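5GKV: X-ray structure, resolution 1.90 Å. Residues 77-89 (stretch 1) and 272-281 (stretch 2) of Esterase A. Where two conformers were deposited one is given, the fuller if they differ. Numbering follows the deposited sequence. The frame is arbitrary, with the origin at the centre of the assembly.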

# COMPACT_ATOMS: atom_id res chain seq x y z
N ALA A 77 -10.86 -0.22 4.05
CA ALA A 77 -9.94 -1.07 3.29
C ALA A 77 -8.96 -0.22 2.47
O ALA A 77 -9.36 0.69 1.76
CB ALA A 77 -10.73 -2.00 2.37
N LEU A 78 -7.67 -0.56 2.56
CA LEU A 78 -6.61 0.22 1.92
C LEU A 78 -6.21 -0.31 0.55
O LEU A 78 -5.54 0.40 -0.20
CB LEU A 78 -5.36 0.25 2.81
CG LEU A 78 -5.54 0.79 4.23
CD1 LEU A 78 -4.21 0.68 5.03
CD2 LEU A 78 -6.08 2.25 4.21
N PHE A 79 -6.60 -1.54 0.22
CA PHE A 79 -6.17 -2.25 -0.99
C PHE A 79 -4.65 -2.10 -1.10
O PHE A 79 -3.97 -2.29 -0.08
CB PHE A 79 -6.98 -1.76 -2.19
CG PHE A 79 -8.44 -2.08 -2.05
CD1 PHE A 79 -8.88 -3.38 -2.26
CD2 PHE A 79 -9.34 -1.13 -1.62
CE1 PHE A 79 -10.22 -3.71 -2.08
CE2 PHE A 79 -10.68 -1.45 -1.44
CZ PHE A 79 -11.12 -2.73 -1.67
N SER A 80 -4.10 -1.75 -2.26
CA SER A 80 -2.66 -1.84 -2.45
C SER A 80 -1.89 -0.77 -1.69
O SER A 80 -0.66 -0.84 -1.65
CB SER A 80 -2.31 -1.81 -3.94
OG SER A 80 -3.07 -0.85 -4.65
N THR A 81 -2.56 0.21 -1.08
CA THR A 81 -1.81 1.07 -0.17
C THR A 81 -1.18 0.23 0.94
O THR A 81 -0.09 0.56 1.44
CB THR A 81 -2.72 2.18 0.40
OG1 THR A 81 -3.17 2.99 -0.68
CG2 THR A 81 -1.94 3.07 1.39
N THR A 82 -1.78 -0.92 1.26
CA THR A 82 -1.18 -1.86 2.21
C THR A 82 0.25 -2.26 1.84
O THR A 82 1.06 -2.55 2.72
CB THR A 82 -2.07 -3.11 2.29
OG1 THR A 82 -3.43 -2.71 2.50
CG2 THR A 82 -1.62 -4.04 3.41
N LYS A 83 0.58 -2.28 0.54
CA LYS A 83 1.92 -2.71 0.13
C LYS A 83 3.03 -1.85 0.71
O LYS A 83 4.16 -2.33 0.89
CB LYS A 83 2.02 -2.72 -1.41
CG LYS A 83 1.07 -3.72 -2.07
CD LYS A 83 1.46 -3.95 -3.53
CE LYS A 83 0.66 -5.11 -4.13
NZ LYS A 83 -0.80 -4.76 -4.27
N ALA A 84 2.75 -0.57 1.00
CA ALA A 84 3.76 0.26 1.66
C ALA A 84 4.06 -0.26 3.06
O ALA A 84 5.21 -0.19 3.52
CB ALA A 84 3.30 1.72 1.72
N VAL A 85 3.04 -0.79 3.74
CA VAL A 85 3.24 -1.38 5.06
C VAL A 85 4.04 -2.67 4.95
O VAL A 85 4.98 -2.91 5.73
CB VAL A 85 1.89 -1.62 5.77
CG1 VAL A 85 2.11 -2.25 7.19
CG2 VAL A 85 1.11 -0.30 5.90
N ALA A 86 3.71 -3.52 3.98
CA ALA A 86 4.50 -4.73 3.77
C ALA A 86 5.95 -4.38 3.48
O ALA A 86 6.87 -5.03 3.99
CB ALA A 86 3.89 -5.55 2.63
N ALA A 87 6.17 -3.34 2.66
CA ALA A 87 7.54 -2.96 2.32
C ALA A 87 8.30 -2.52 3.56
O ALA A 87 9.46 -2.90 3.75
CB ALA A 87 7.53 -1.87 1.27
N LEU A 88 7.66 -1.73 4.42
CA LEU A 88 8.29 -1.30 5.66
C LEU A 88 8.66 -2.49 6.53
O LEU A 88 9.76 -2.54 7.10
CB LEU A 88 7.36 -0.34 6.41
CG LEU A 88 7.83 0.37 7.69
CD1 LEU A 88 6.87 1.48 8.01
CD2 LEU A 88 7.88 -0.52 8.89
N LEU A 89 7.76 -3.46 6.67
CA LEU A 89 8.04 -4.61 7.53
C LEU A 89 9.26 -5.39 7.03
O LEU A 89 10.10 -5.81 7.83
CB LEU A 89 6.82 -5.52 7.63
CG LEU A 89 5.62 -4.88 8.34
CD1 LEU A 89 4.37 -5.78 8.26
CD2 LEU A 89 5.97 -4.57 9.79
N ALA A 272 -3.32 7.31 10.93
CA ALA A 272 -2.46 6.17 11.25
C ALA A 272 -1.38 5.99 10.18
O ALA A 272 -0.19 5.82 10.50
CB ALA A 272 -3.29 4.90 11.40
N LEU A 273 -1.77 6.09 8.90
CA LEU A 273 -0.79 5.95 7.82
C LEU A 273 0.15 7.14 7.77
O LEU A 273 1.36 6.98 7.52
CB LEU A 273 -1.49 5.77 6.47
CG LEU A 273 -2.26 4.44 6.34
CD1 LEU A 273 -3.20 4.51 5.14
CD2 LEU A 273 -1.29 3.26 6.22
N ALA A 274 -0.37 8.34 8.00
CA ALA A 274 0.49 9.53 7.96
C ALA A 274 1.54 9.47 9.05
O ALA A 274 2.69 9.87 8.83
CB ALA A 274 -0.36 10.81 8.07
N ARG A 275 1.17 8.96 10.23
CA ARG A 275 2.14 8.83 11.32
C ARG A 275 3.18 7.76 10.99
O ARG A 275 4.38 7.98 11.20
CB ARG A 275 1.42 8.51 12.63
CG ARG A 275 0.51 9.63 13.11
CD ARG A 275 -0.22 9.26 14.40
NE ARG A 275 0.71 8.88 15.44
CZ ARG A 275 0.43 8.02 16.43
NH1 ARG A 275 -0.77 7.45 16.50
NH2 ARG A 275 1.36 7.72 17.33
N LEU A 276 2.75 6.62 10.46
CA LEU A 276 3.69 5.55 10.14
C LEU A 276 4.67 5.99 9.06
O LEU A 276 5.90 5.85 9.22
CB LEU A 276 2.94 4.28 9.72
CG LEU A 276 3.83 3.07 9.39
CD1 LEU A 276 4.62 2.63 10.62
CD2 LEU A 276 3.01 1.92 8.86
N MET A 277 4.16 6.53 7.94
CA MET A 277 5.05 7.05 6.92
C MET A 277 5.84 8.25 7.44
O MET A 277 6.97 8.48 6.98
CB MET A 277 4.27 7.45 5.66
CG MET A 277 3.52 6.31 4.99
SD MET A 277 4.54 4.88 4.56
CE MET A 277 5.32 5.54 3.08
N GLY A 278 5.28 8.99 8.39
CA GLY A 278 6.01 10.10 9.00
C GLY A 278 7.31 9.65 9.65
O GLY A 278 8.32 10.36 9.60
N ALA A 279 7.30 8.47 10.27
CA ALA A 279 8.54 7.94 10.85
C ALA A 279 9.60 7.74 9.77
O ALA A 279 10.78 8.04 9.99
CB ALA A 279 8.26 6.63 11.58
N LEU A 280 9.20 7.24 8.60
CA LEU A 280 10.13 7.11 7.47
C LEU A 280 10.56 8.47 6.91
O LEU A 280 11.60 8.54 6.24
CB LEU A 280 9.50 6.26 6.37
CG LEU A 280 8.89 4.93 6.81
CD1 LEU A 280 8.44 4.11 5.59
CD2 LEU A 280 9.91 4.14 7.63
N ALA A 281 9.79 9.53 7.15
CA ALA A 281 10.19 10.87 6.73
C ALA A 281 11.04 11.60 7.77
O ALA A 281 11.56 12.68 7.47
CB ALA A 281 8.95 11.74 6.43

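What kind of contact joins two segments so far apart in the sequence? Stretch 1 runs from a turn into a helix that continues later in the chain, and stretch 2 belongs to a helix that begins earlier in the chain. The two helices point broadly the same way, their axes inclined at 39° and 11.5 Å apart at closest approach. That spacing is too wide for backbones to touch: even the near neighbours Val85 and Leu276 have their CA atoms 8.6 Å apart. No hydrogen bond crosses the gap. Many backbone polar groups are paired within their own stretch, as in Leu88 N to Ala84 O at 3.0 Å, and the space between is filled by apolar side chains, burying 371 Å² in all.

How does the contact begin, before the helix of stretch 1 is established? Leu78 directs its CA-to-CB bond toward stretch 2, and its CD2 lies 3.8 Å from CD1 of Leu273, a methyl-to-methyl van der Waals contact. The chain then turns, with Thr81 N bonded to Leu78 O at 3.1 Å. Phe79 stays out of reach of stretch 2, but its carbonyl O receives both Thr82 N at 2.9 Å and Thr82 OG1 at 2.7 Å, tying the turn to the residues that follow. Thr81 brings its methyl to the same leucine, CG2 to Leu273 CD1 at 4.2 Å, while its OG1 is hydrogen-bonded elsewhere in the structure.

What happens as the helix of stretch 1 passes the middle of stretch 2? Ala84 points toward stretch 2 with a single methyl, and Met277 reaches it. The CA-to-CB bond of Met277 goes sideways, yet its end comes nearer, and SD rests 4.4 Å from Ala84 CB in a loose apolar contact. Val85, also directed sideways, uses one methyl to touch two leucines a turn apart: its CG2 is 4.3 Å from Leu273 CD2 and 4.2 Å from Leu276 CD2. Leu273 thus meets Leu78, Thr81 and Val85, linking the turn to the helix.

Which residue carries the far end of the contact? Leu88, one turn beyond Ala84, points toward stretch 2 and has 79 Å² covered by it, the largest share of any residue here. With chi1 and chi2 both t, its side chain is extended, and CD1 reaches Leu276 CD1 at 3.6 Å and Leu280 CD1 at 3.9 Å. All three leucines are buried, so this cluster keeps hydrocarbon away from water, and its hold comes from close fit and dispersion without directional bonds.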